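Local coordinates for protein lysine cyclodeaminase (Streptomyces pristinaespiralis, PDB 5YU3) that probably catalyses the NAD-dependent cyclisation of L-lysine to L-pipecolic acid with loss of ammonia, and also recognises L-ornithine, whose cyclised product is proline, at residues A[207-213]-A[237-243]; A[252-258]-A[276-282]; A[261-267]-A[299-303]. All coordinates share one frame; numbering follows the deposited sequence.

The three contacts lie side by side in the NAD-binding half of the chain, at or beyond the ends of parallel strands in interactions 1 and 3 and along the edge strand 252-255 in interaction 2; interactions 2 and 3 interleave along the chain. Interaction 3 lies in the middle, its centre about 10 Å from the centres of interactions 1 and 2, which are themselves about 20 Å apart and do not touch. Glu266 ties interaction 3 to interaction 1, its OE2 taking up Glu242 N at 2.6 Å and its OE1 Leu243 N. Asp256 of interaction 2 reaches with OD2 to Gly303 N at 2.8 Å. Interactions 1 and 3 both touch NAD, and interaction 3 also meets sodium and proline.

Interaction 1 (A[207-213]-A[237-243]). With NAD (nicotinamide-adenine-dinucleotide), chain F.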
loop_
_atom_site.group_PDB
_atom_site.type_symbol
_atom_site.label_atom_id
_atom_site.label_comp_id
_atom_site.label_asym_id
_atom_site.label_seq_id
_atom_site.Cartn_x
_atom_site.Cartn_y
_atom_site.Cartn_z
ATOM N N THR A 207 27.129 6.298 2.644
ATOM C CA THR A 207 26.463 7.588 2.536
ATOM C C THR A 207 24.980 7.383 2.808
ATOM O O THR A 207 24.356 6.501 2.213
ATOM C CB THR A 207 26.676 8.241 1.159
ATOM O OG1 THR A 207 26.068 7.453 0.127
ATOM C CG2 THR A 207 28.169 8.374 0.855
ATOM N N ALA A 208 24.426 8.172 3.738
ATOM C CA ALA A 208 23.022 8.001 4.126
ATOM C C ALA A 208 22.551 9.371 4.607
ATOM O O ALA A 208 22.484 9.657 5.811
ATOM C CB ALA A 208 22.838 6.923 5.200
ATOM N N THR A 209 22.265 10.246 3.638
ATOM C CA THR A 209 21.933 11.633 3.905
ATOM C C THR A 209 20.516 11.939 3.451
ATOM O O THR A 209 19.950 11.244 2.602
ATOM C CB THR A 209 22.873 12.592 3.158
ATOM O OG1 THR A 209 22.494 12.608 1.771
ATOM C CG2 THR A 209 24.317 12.132 3.283
ATOM N N SER A 210 19.973 13.030 3.986
ATOM C CA SER A 210 18.733 13.615 3.484
ATOM C C SER A 210 19.018 14.772 2.527
ATOM O O SER A 210 18.298 15.775 2.517
ATOM C CB SER A 210 17.855 14.073 4.645
ATOM O OG SER A 210 18.605 14.881 5.541
ATOM N N VAL A 211 20.080 14.651 1.723
ATOM C CA VAL A 211 20.412 15.697 0.755
ATOM C C VAL A 211 19.251 15.862 -0.216
ATOM O O VAL A 211 18.586 14.889 -0.597
ATOM C CB VAL A 211 21.720 15.369 0.012
ATOM C CG1 VAL A 211 21.557 14.166 -0.901
ATOM C CG2 VAL A 211 22.219 16.588 -0.791
ATOM N N ALA A 212 18.993 17.103 -0.610
ATOM C CA ALA A 212 17.874 17.399 -1.488
ATOM C C ALA A 212 18.187 17.008 -2.935
ATOM O O ALA A 212 19.340 16.787 -3.320
ATOM C CB ALA A 212 17.513 18.883 -1.413
ATOM N N VAL A 213 17.121 16.917 -3.734
ATOM C CA VAL A 213 17.253 16.655 -5.161
ATOM C C VAL A 213 18.193 17.680 -5.775
ATOM O O VAL A 213 18.038 18.890 -5.570
ATOM C CB VAL A 213 15.869 16.690 -5.836
ATOM C CG1 VAL A 213 16.006 16.806 -7.365
ATOM C CG2 VAL A 213 15.058 15.462 -5.454
ATOM N N LEU A 237 13.654 10.678 -3.396
ATOM C CA LEU A 237 13.039 11.310 -4.553
ATOM C C LEU A 237 13.847 11.046 -5.814
ATOM O O LEU A 237 15.076 10.929 -5.781
ATOM C CB LEU A 237 12.912 12.817 -4.336
ATOM C CG LEU A 237 12.080 13.257 -3.131
ATOM C CD1 LEU A 237 12.355 14.715 -2.787
ATOM C CD2 LEU A 237 10.595 13.050 -3.410
ATOM N N VAL A 238 13.141 10.945 -6.941
ATOM C CA VAL A 238 13.830 10.940 -8.222
ATOM C C VAL A 238 14.643 12.220 -8.329
ATOM O O VAL A 238 14.158 13.310 -7.999
ATOM C CB VAL A 238 12.821 10.796 -9.373
ATOM C CG1 VAL A 238 13.491 11.085 -10.709
ATOM C CG2 VAL A 238 12.215 9.401 -9.365
ATOM N N GLY A 239 15.903 12.090 -8.755
ATOM C CA GLY A 239 16.806 13.217 -8.878
ATOM C C GLY A 239 17.718 13.423 -7.682
ATOM O O GLY A 239 18.590 14.299 -7.730
ATOM N N LYS A 240 17.528 12.657 -6.614
ATOM C CA LYS A 240 18.406 12.694 -5.451
ATOM C C LYS A 240 19.509 11.671 -5.658
ATOM O O LYS A 240 19.227 10.488 -5.872
ATOM C CB LYS A 240 17.631 12.391 -4.166
ATOM C CG LYS A 240 18.501 12.357 -2.902
ATOM C CD LYS A 240 18.547 10.966 -2.272
ATOM C CE LYS A 240 19.278 10.994 -0.916
ATOM N NZ LYS A 240 18.579 11.880 0.079
ATOM N N THR A 241 20.759 12.133 -5.627
ATOM C CA THR A 241 21.919 11.259 -5.661
ATOM C C THR A 241 22.925 11.751 -4.633
ATOM O O THR A 241 22.848 12.886 -4.148
ATOM C CB THR A 241 22.581 11.233 -7.045
ATOM O OG1 THR A 241 22.933 12.572 -7.412
ATOM C CG2 THR A 241 21.640 10.640 -8.102
ATOM N N GLU A 242 23.888 10.886 -4.316
ATOM C CA GLU A 242 24.891 11.208 -3.312
ATOM C C GLU A 242 26.321 11.136 -3.816
ATOM O O GLU A 242 27.194 11.775 -3.220
ATOM C CB GLU A 242 24.754 10.267 -2.103
ATOM C CG GLU A 242 23.433 10.455 -1.367
ATOM C CD GLU A 242 23.288 9.539 -0.168
ATOM O OE1 GLU A 242 23.639 8.342 -0.269
ATOM O OE2 GLU A 242 22.811 10.031 0.877
ATOM N N LEU A 243 26.594 10.377 -4.883
ATOM C CA LEU A 243 27.985 10.167 -5.250
ATOM C C LEU A 243 28.347 10.950 -6.513
ATOM O O LEU A 243 27.484 11.253 -7.345
ATOM C CB LEU A 243 28.298 8.685 -5.491
ATOM C CG LEU A 243 28.096 7.723 -4.319
ATOM C CD1 LEU A 243 28.524 6.305 -4.706
ATOM C CD2 LEU A 243 28.894 8.208 -3.117
HETATM P PA NAD F . 17.948 11.170 8.961
HETATM O O1A NAD F . 17.156 12.423 8.753
HETATM O O2A NAD F . 17.908 10.464 10.302
HETATM O O5B NAD F . 19.499 11.508 8.698
HETATM C C5B NAD F . 19.900 12.109 7.461
HETATM C C4B NAD F . 21.106 12.981 7.778
HETATM O O4B NAD F . 21.666 13.472 6.558
HETATM C C3B NAD F . 20.714 14.217 8.593
HETATM O O3B NAD F . 21.430 14.232 9.847
HETATM C C2B NAD F . 21.123 15.383 7.708
HETATM O O2B NAD F . 21.638 16.503 8.424
HETATM C C1B NAD F . 22.202 14.757 6.854
HETATM N N9A NAD F . 22.517 15.436 5.579
HETATM C C8A NAD F . 21.676 16.073 4.732
HETATM N N7A NAD F . 22.366 16.547 3.645
HETATM C C5A NAD F . 23.663 16.196 3.813
HETATM C C6A NAD F . 24.930 16.365 3.076
HETATM N N6A NAD F . 24.962 17.017 1.890
HETATM N N1A NAD F . 26.046 15.823 3.613
HETATM C C2A NAD F . 26.060 15.164 4.787
HETATM N N3A NAD F . 24.950 14.985 5.521
HETATM C C4A NAD F . 23.752 15.465 5.086
HETATM O O3 NAD F . 17.499 10.128 7.796
HETATM P PN NAD F . 17.897 8.584 7.669
HETATM O O1N NAD F . 19.308 8.406 8.182
HETATM O O2N NAD F . 16.766 7.762 8.248
HETATM O O5D NAD F . 17.854 8.356 6.073
HETATM C C5D NAD F . 18.907 8.855 5.247
HETATM C C4D NAD F . 18.653 8.415 3.805
HETATM O O4D NAD F . 18.586 6.991 3.735
HETATM C C3D NAD F . 17.319 8.920 3.282
HETATM O O3D NAD F . 17.467 9.255 1.885
HETATM C C2D NAD F . 16.424 7.705 3.385
HETATM O O2D NAD F . 15.280 7.773 2.521
HETATM C C1D NAD F . 17.414 6.624 3.004
HETATM N N1N NAD F . 17.020 5.267 3.360
HETATM C C2N NAD F . 17.414 4.273 2.552
HETATM C C3N NAD F . 17.075 2.954 2.823
HETATM C C7N NAD F . 17.553 1.883 1.901
HETATM O O7N NAD F . 17.091 0.763 1.974
HETATM N N7N NAD F . 18.532 2.184 1.030
HETATM C C4N NAD F . 16.345 2.649 3.976
HETATM C C5N NAD F . 15.978 3.703 4.811
HETATM C C6N NAD F . 16.335 5.014 4.490
HETATM O O HOH W 1 20.838 14.971 -4.738
#
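Thr207 donates from OG1 to Glu242 OE1 over 2.6 Å, meeting the carboxylate from well above its plane as the two side chains slide past each other. With OG1 held between its own N and carbonyl carbon (chi1 64°), the methyl CG2 is turned to the CD2 methyl of Leu243. Thr209 grips the second oxygen twice: its N gives Glu242 OE2 a bond of 2.8 Å nearly along the C-O axis, and its OG1 reaches OE2 at 2.7 Å on the anti lone pair. Three donors of this loop, with a weak fourth bond from Gly234 N to OE1, hold the carboxylate, a task for glutamate, whose extended chain spans the gap. Thr209 OG1 also accepts from Val211 N, closing an ST turn. Ser210 N turns to O4B of the adenosine ribose of NAD at 3.1 Å. The ammonium of Lys240 is salt-bridged to Asp236, but NZ also donates to Thr209 O at 2.9 Å and to Val211 O at 3.1 Å, the latter in the carbonyl plane; a weak bond reaches O3D of the nicotinamide ribose. Val213 closes the contact, its CG2 3.6 Å from Leu237 CB. Its CG1 lies by Gly239, whose positive phi (96°) suits the type II turn from Leu237 to Lys240. Both loops follow neighbouring parallel strands, 204-207 and 229-232, and line the NAD site, consistent with a Rossmann-type dinucleotide-binding domain; Ile144 of strand 140-144 packs on both threonines, Tyr81 of strand 73-81 touches Ser210 and Lys240, and segment 237-243 runs on toward helix 245-250.

Interaction 2 (A[252-258]-A[276-282]); sequences FVTADHP and GPQLAHL
The hydroxyl of Thr254 donates to Pro277 O over 2.7 Å, in the plane of that carbonyl and on one of its lone pairs. This is the border of a Rossmann-like parallel sheet: strand 252-255 is its outermost strand within the chain, paired with strand 297-300 on one side, and the approach to helix 279-284 runs along the other. Two backbone bonds fix the course of that approach. Gly276 N meets Val253 O at 2.8 Å, nearly in line with the C=O bond, and Leu279 N, in the first turn of the helix, meets Ala255 O at 3.0 Å. Between them water 2 accepts from Ala255 N and donates to Gly276 O, standing in for a direct bond. Glycine suits position 276 because a side chain there would point at the strand and run into Val253 O.

The torsion of Thr254 that sets OG1 opposite its backbone N (chi1 -179°) aims the hydroxyl at the loop, where it also meets Leu282 tip to tip, with 3.7 Å between OG1 and CD1. The same CD1 lies at the edge of the Phe252 ring, near its plane. The Pro277 and Phe252 side chains cross at about a right angle, with CD 3.9 Å from CE1, so proline adds a rigid apolar surface. From helix 115-133, Leu133 packs on Phe252 and Thr254, and Leu132 on Leu282.

At the other end Pro258 CG packs on Gln278 NE2 at 3.6 Å. Gln278, the N-cap residue, uses its OE1 to accept from water 3 at 2.9 Å; the same water donates to Asp256 O and accepts from Ala280 N, one of the first amides of the helix.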
loop_
_atom_site.group_PDB
_atom_site.type_symbol
_atom_site.label_atom_id
_atom_site.label_comp_id
_atom_site.label_asym_id
_atom_site.label_seq_id
_atom_site.Cartn_x
_atom_site.Cartn_y
_atom_site.Cartn_z
ATOM N N PHE A 252 32.956 -0.547 -9.794
ATOM C CA PHE A 252 32.109 -1.719 -9.977
ATOM C C PHE A 252 30.828 -1.495 -9.181
ATOM O O PHE A 252 30.886 -1.384 -7.954
ATOM C CB PHE A 252 32.845 -2.970 -9.492
ATOM C CG PHE A 252 32.000 -4.233 -9.486
ATOM C CD1 PHE A 252 31.787 -4.945 -10.660
ATOM C CD2 PHE A 252 31.462 -4.721 -8.305
ATOM C CE1 PHE A 252 31.033 -6.106 -10.658
ATOM C CE2 PHE A 252 30.697 -5.895 -8.294
ATOM C CZ PHE A 252 30.490 -6.585 -9.471
ATOM N N VAL A 253 29.684 -1.414 -9.863
ATOM C CA VAL A 253 28.425 -0.997 -9.240
ATOM C C VAL A 253 27.447 -2.168 -9.223
ATOM O O VAL A 253 27.026 -2.650 -10.282
ATOM C CB VAL A 253 27.811 0.202 -9.970
ATOM C CG1 VAL A 253 26.514 0.604 -9.305
ATOM C CG2 VAL A 253 28.789 1.365 -9.997
ATOM N N THR A 254 27.072 -2.619 -8.024
ATOM C CA THR A 254 26.030 -3.629 -7.862
ATOM C C THR A 254 24.826 -2.981 -7.190
ATOM O O THR A 254 24.974 -2.289 -6.177
ATOM C CB THR A 254 26.520 -4.834 -7.046
ATOM O OG1 THR A 254 25.465 -5.804 -6.940
ATOM C CG2 THR A 254 26.977 -4.428 -5.638
ATOM N N ALA A 255 23.645 -3.164 -7.772
ATOM C CA ALA A 255 22.417 -2.620 -7.206
ATOM C C ALA A 255 21.653 -3.714 -6.476
ATOM O O ALA A 255 21.726 -4.888 -6.841
ATOM C CB ALA A 255 21.522 -2.024 -8.294
ATOM N N ASP A 256 20.905 -3.320 -5.439
ATOM C CA ASP A 256 20.042 -4.308 -4.801
ATOM C C ASP A 256 18.878 -4.678 -5.710
ATOM O O ASP A 256 18.436 -5.834 -5.723
ATOM C CB ASP A 256 19.554 -3.822 -3.421
ATOM C CG ASP A 256 18.794 -2.487 -3.437
ATOM O OD1 ASP A 256 18.609 -1.804 -4.483
ATOM O OD2 ASP A 256 18.382 -2.089 -2.318
ATOM N N HIS A 257 18.433 -3.740 -6.522
ATOM C CA HIS A 257 17.226 -3.902 -7.333
ATOM C C HIS A 257 17.479 -3.061 -8.571
ATOM O O HIS A 257 17.307 -1.837 -8.539
ATOM C CB HIS A 257 15.991 -3.432 -6.567
ATOM C CG HIS A 257 14.685 -3.790 -7.206
ATOM N ND1 HIS A 257 14.341 -3.394 -8.482
ATOM C CD2 HIS A 257 13.622 -4.480 -6.725
ATOM C CE1 HIS A 257 13.126 -3.836 -8.764
ATOM N NE2 HIS A 257 12.668 -4.499 -7.715
ATOM N N PRO A 258 17.965 -3.667 -9.659
ATOM C CA PRO A 258 18.408 -2.853 -10.809
ATOM C C PRO A 258 17.381 -1.854 -11.315
ATOM O O PRO A 258 17.708 -0.671 -11.503
ATOM C CB PRO A 258 18.747 -3.915 -11.851
ATOM C CG PRO A 258 19.117 -5.191 -10.948
ATOM C CD PRO A 258 18.366 -5.108 -9.872
ATOM N N GLY A 276 26.926 -3.601 -12.910
ATOM C CA GLY A 276 27.380 -4.933 -12.578
ATOM C C GLY A 276 26.214 -5.828 -12.215
ATOM O O GLY A 276 25.054 -5.405 -12.187
ATOM N N PRO A 277 26.504 -7.102 -11.966
ATOM C CA PRO A 277 25.436 -8.012 -11.536
ATOM C C PRO A 277 24.843 -7.557 -10.211
ATOM O O PRO A 277 25.556 -7.067 -9.335
ATOM C CB PRO A 277 26.141 -9.362 -11.413
ATOM C CG PRO A 277 27.552 -9.125 -12.146
ATOM C CD PRO A 277 27.814 -7.853 -12.044
ATOM N N GLN A 278 23.525 -7.717 -10.080
ATOM C CA GLN A 278 22.821 -7.278 -8.880
ATOM C C GLN A 278 23.279 -8.079 -7.661
ATOM O O GLN A 278 23.866 -9.161 -7.775
ATOM C CB GLN A 278 21.308 -7.427 -9.060
ATOM C CG GLN A 278 20.818 -8.864 -9.156
ATOM C CD GLN A 278 19.342 -8.956 -9.517
ATOM O OE1 GLN A 278 18.490 -9.191 -8.655
ATOM N NE2 GLN A 278 19.031 -8.770 -10.797
ATOM N N LEU A 279 22.980 -7.536 -6.477
ATOM C CA LEU A 279 23.494 -8.121 -5.239
ATOM C C LEU A 279 23.060 -9.575 -5.079
ATOM O O LEU A 279 23.864 -10.426 -4.670
ATOM C CB LEU A 279 23.045 -7.277 -4.046
ATOM C CG LEU A 279 23.450 -7.769 -2.647
ATOM C CD1 LEU A 279 24.961 -7.858 -2.521
ATOM C CD2 LEU A 279 22.871 -6.830 -1.602
ATOM N N ALA A 280 21.801 -9.891 -5.426
ATOM C CA ALA A 280 21.336 -11.271 -5.322
ATOM C C ALA A 280 22.219 -12.218 -6.124
ATOM O O ALA A 280 22.504 -13.339 -5.686
ATOM C CB ALA A 280 19.885 -11.385 -5.796
ATOM N N HIS A 281 22.667 -11.788 -7.307
ATOM C CA HIS A 281 23.513 -12.672 -8.104
ATOM C C HIS A 281 24.877 -12.864 -7.455
ATOM O O HIS A 281 25.422 -13.977 -7.474
ATOM C CB HIS A 281 23.666 -12.145 -9.532
ATOM C CG HIS A 281 24.384 -13.094 -10.448
ATOM N ND1 HIS A 281 25.704 -12.933 -10.821
ATOM C CD2 HIS A 281 23.976 -14.259 -11.011
ATOM C CE1 HIS A 281 26.061 -13.931 -11.612
ATOM N NE2 HIS A 281 25.035 -14.754 -11.732
ATOM N N LEU A 282 25.442 -11.794 -6.884
ATOM C CA LEU A 282 26.693 -11.927 -6.141
ATOM C C LEU A 282 26.546 -12.916 -4.990
ATOM O O LEU A 282 27.462 -13.705 -4.712
ATOM C CB LEU A 282 27.145 -10.566 -5.611
ATOM C CG LEU A 282 27.337 -9.390 -6.581
ATOM C CD1 LEU A 282 28.075 -8.260 -5.895
ATOM C CD2 LEU A 282 28.060 -9.835 -7.819
HETATM O O HOH W 2 23.412 -4.036 -10.379
HETATM O O HOH W 3 19.478 -8.286 -6.120
#

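Interaction 3 (A[261-267]-A[299-303]). With NA (sodium ion), chain E; NAD (nicotinamide-adenine-dinucleotide), chain F; PRO (proline), chain G.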
loop_
_atom_site.group_PDB
_atom_site.type_symbol
_atom_site.label_atom_id
_atom_site.label_comp_id
_atom_site.label_asym_id
_atom_site.label_seq_id
_atom_site.Cartn_x
_atom_site.Cartn_y
_atom_site.Cartn_z
ATOM N N ALA A 261 16.978 0.921 -8.834
ATOM C CA ALA A 261 18.183 1.735 -8.714
ATOM C C ALA A 261 18.342 2.666 -9.909
ATOM O O ALA A 261 18.810 3.798 -9.761
ATOM C CB ALA A 261 19.406 0.832 -8.574
ATOM N N LEU A 262 17.952 2.208 -11.101
ATOM C CA LEU A 262 18.036 3.075 -12.270
ATOM C C LEU A 262 17.090 4.259 -12.143
ATOM O O LEU A 262 17.341 5.320 -12.729
ATOM C CB LEU A 262 17.734 2.268 -13.535
ATOM C CG LEU A 262 18.902 1.395 -14.006
ATOM C CD1 LEU A 262 18.429 0.329 -14.981
ATOM C CD2 LEU A 262 19.980 2.276 -14.657
ATOM N N ARG A 263 16.008 4.098 -11.374
ATOM C CA ARG A 263 15.016 5.147 -11.170
ATOM C C ARG A 263 15.325 6.035 -9.971
ATOM O O ARG A 263 15.139 7.255 -10.053
ATOM C CB ARG A 263 13.620 4.525 -11.002
ATOM C CG ARG A 263 12.465 5.537 -10.978
ATOM C CD ARG A 263 11.106 4.841 -10.905
ATOM N NE ARG A 263 10.838 4.309 -9.567
ATOM C CZ ARG A 263 9.708 3.702 -9.209
ATOM N NH1 ARG A 263 8.728 3.539 -10.094
ATOM N NH2 ARG A 263 9.553 3.261 -7.961
ATOM N N GLU A 264 15.782 5.449 -8.848
ATOM C CA GLU A 264 15.890 6.173 -7.583
ATOM C C GLU A 264 17.234 6.048 -6.879
ATOM O O GLU A 264 17.419 6.687 -5.834
ATOM C CB GLU A 264 14.806 5.706 -6.597
ATOM C CG GLU A 264 13.391 6.050 -7.000
ATOM C CD GLU A 264 12.380 5.092 -6.387
ATOM O OE1 GLU A 264 12.576 4.672 -5.222
ATOM O OE2 GLU A 264 11.389 4.763 -7.064
ATOM N N GLY A 265 18.161 5.235 -7.388
ATOM C CA GLY A 265 19.462 5.064 -6.779
ATOM C C GLY A 265 20.538 5.884 -7.476
ATOM O O GLY A 265 20.264 6.739 -8.318
ATOM N N GLU A 266 21.798 5.603 -7.106
ATOM C CA GLU A 266 22.923 6.214 -7.812
ATOM C C GLU A 266 22.900 5.851 -9.289
ATOM O O GLU A 266 23.427 6.601 -10.122
ATOM C CB GLU A 266 24.257 5.771 -7.207
ATOM C CG GLU A 266 24.533 6.282 -5.805
ATOM C CD GLU A 266 24.466 7.788 -5.728
ATOM O OE1 GLU A 266 25.023 8.446 -6.622
ATOM O OE2 GLU A 266 23.833 8.321 -4.792
ATOM N N CYS A 267 22.304 4.705 -9.632
ATOM C CA CYS A 267 22.275 4.270 -11.024
ATOM C C CYS A 267 21.432 5.184 -11.904
ATOM O O CYS A 267 21.476 5.047 -13.137
ATOM C CB CYS A 267 21.781 2.821 -11.095
ATOM S SG CYS A 267 23.033 1.636 -10.533
ATOM N N PHE A 299 27.882 -0.310 -3.739
ATOM C CA PHE A 299 26.607 -1.002 -3.561
ATOM C C PHE A 299 25.538 0.079 -3.583
ATOM O O PHE A 299 25.482 0.922 -2.679
ATOM C CB PHE A 299 26.583 -1.797 -2.252
ATOM C CG PHE A 299 25.196 -2.261 -1.820
ATOM C CD1 PHE A 299 24.311 -2.827 -2.733
ATOM C CD2 PHE A 299 24.803 -2.152 -0.490
ATOM C CE1 PHE A 299 23.038 -3.267 -2.335
ATOM C CE2 PHE A 299 23.543 -2.598 -0.071
ATOM C CZ PHE A 299 22.649 -3.155 -1.002
ATOM N N ASP A 300 24.730 0.080 -4.641
ATOM C CA ASP A 300 23.643 1.041 -4.812
ATOM C C ASP A 300 22.405 0.485 -4.121
ATOM O O ASP A 300 21.717 -0.385 -4.662
ATOM C CB ASP A 300 23.382 1.294 -6.294
ATOM C CG ASP A 300 22.488 2.492 -6.527
ATOM O OD1 ASP A 300 22.249 3.259 -5.565
ATOM O OD2 ASP A 300 22.043 2.692 -7.683
ATOM N N SER A 301 22.128 0.990 -2.916
ATOM C CA SER A 301 21.067 0.482 -2.055
ATOM C C SER A 301 19.854 1.397 -2.167
ATOM O O SER A 301 19.962 2.617 -1.973
ATOM C CB SER A 301 21.545 0.394 -0.602
ATOM O OG SER A 301 20.532 -0.127 0.253
ATOM N N THR A 302 18.704 0.812 -2.500
ATOM C CA THR A 302 17.440 1.528 -2.506
ATOM C C THR A 302 16.424 0.944 -1.543
ATOM O O THR A 302 15.475 1.651 -1.176
ATOM C CB THR A 302 16.821 1.543 -3.916
ATOM O OG1 THR A 302 16.526 0.198 -4.324
ATOM C CG2 THR A 302 17.792 2.182 -4.907
ATOM N N GLY A 303 16.613 -0.305 -1.112
ATOM C CA GLY A 303 15.670 -0.994 -0.245
ATOM C C GLY A 303 14.567 -1.629 -1.064
ATOM O O GLY A 303 14.061 -1.011 -2.005
HETATM NA NA NA E . 21.238 4.592 -3.311
HETATM P PA NAD F . 17.948 11.170 8.961
HETATM O O1A NAD F . 17.156 12.423 8.753
HETATM O O2A NAD F . 17.908 10.464 10.302
HETATM O O5B NAD F . 19.499 11.508 8.698
HETATM C C5B NAD F . 19.900 12.109 7.461
HETATM C C4B NAD F . 21.106 12.981 7.778
HETATM O O4B NAD F . 21.666 13.472 6.558
HETATM C C3B NAD F . 20.714 14.217 8.593
HETATM O O3B NAD F . 21.430 14.232 9.847
HETATM C C2B NAD F . 21.123 15.383 7.708
HETATM O O2B NAD F . 21.638 16.503 8.424
HETATM C C1B NAD F . 22.202 14.757 6.854
HETATM N N9A NAD F . 22.517 15.436 5.579
HETATM C C8A NAD F . 21.676 16.073 4.732
HETATM N N7A NAD F . 22.366 16.547 3.645
HETATM C C5A NAD F . 23.663 16.196 3.813
HETATM C C6A NAD F . 24.930 16.365 3.076
HETATM N N6A NAD F . 24.962 17.017 1.890
HETATM N N1A NAD F . 26.046 15.823 3.613
HETATM C C2A NAD F . 26.060 15.164 4.787
HETATM N N3A NAD F . 24.950 14.985 5.521
HETATM C C4A NAD F . 23.752 15.465 5.086
HETATM O O3 NAD F . 17.499 10.128 7.796
HETATM P PN NAD F . 17.897 8.584 7.669
HETATM O O1N NAD F . 19.308 8.406 8.182
HETATM O O2N NAD F . 16.766 7.762 8.248
HETATM O O5D NAD F . 17.854 8.356 6.073
HETATM C C5D NAD F . 18.907 8.855 5.247
HETATM C C4D NAD F . 18.653 8.415 3.805
HETATM O O4D NAD F . 18.586 6.991 3.735
HETATM C C3D NAD F . 17.319 8.920 3.282
HETATM O O3D NAD F . 17.467 9.255 1.885
HETATM C C2D NAD F . 16.424 7.705 3.385
HETATM O O2D NAD F . 15.280 7.773 2.521
HETATM C C1D NAD F . 17.414 6.624 3.004
HETATM N N1N NAD F . 17.020 5.267 3.360
HETATM C C2N NAD F . 17.414 4.273 2.552
HETATM C C3N NAD F . 17.075 2.954 2.823
HETATM C C7N NAD F . 17.553 1.883 1.901
HETATM O O7N NAD F . 17.091 0.763 1.974
HETATM N N7N NAD F . 18.532 2.184 1.030
HETATM C C4N NAD F . 16.345 2.649 3.976
HETATM C C5N NAD F . 15.978 3.703 4.811
HETATM C C6N NAD F . 16.335 5.014 4.490
HETATM N N PRO G . 13.677 3.778 0.908
HETATM C CA PRO G . 13.162 3.386 2.326
HETATM C C PRO G . 12.860 1.862 2.388
HETATM O O PRO G . 12.141 1.542 3.352
HETATM C CB PRO G . 12.126 4.121 2.473
HETATM C CG PRO G . 12.542 5.501 1.743
HETATM C CD PRO G . 13.594 5.247 1.031
HETATM O OXT PRO G . 13.332 0.995 1.570
#
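Asp300 lays its carboxylate against the turn that follows helix 258-264 and takes a separate backbone N-H on each oxygen. Glu266 N meets OD1 at 2.8 Å from the syn side, some way out of the carboxylate plane, while Cys267 N reaches OD2, also at 2.8 Å, from above that plane. The first torsion, with CG opposite the backbone N (chi1 -167°), carries the group off the end of strand 297-300 into this turn. Ala261, small enough to pack closely, puts its CB 3.3 Å from OD2. OD1 is shared with the sodium ion, which it binds at 2.8 Å; Ser301 O joins at 2.7 Å, and the carbonyl oxygens of Ala232 and Gly234 are the other protein ligands. The cation and the two amides would balance the buried negative charge of Asp300.

A bend at chi2 (-56°) turns the Glu266 carboxylate away from Asp300 and toward segment 237-243. Thr302 divides its two ends: CG2 packs on Gly265 CA at 3.8 Å and on Ala261, while OG1 is hydrogen-bonded to Asp256 OD1. Gly265 suits this position because a side chain there would collide with the Asp300 carboxylate.

Beyond the metal, the segment faces the ligands. Ser301 OG accepts from the carboxamide N7N of NAD at 3.2 Å, Thr302 O takes a weak bond of 3.5 Å from the nitrogen of the bound proline, and Gly303, with positive phi, lies against both molecules. Nearby, Glu264 is salt-bridged to Arg49 of the proline pocket. The whole forms part of the nicotinamide and bound-proline site, probably where product sits, at the C-terminal ends of parallel strands, as expected of a Rossmann-type dinucleotide-binding domain.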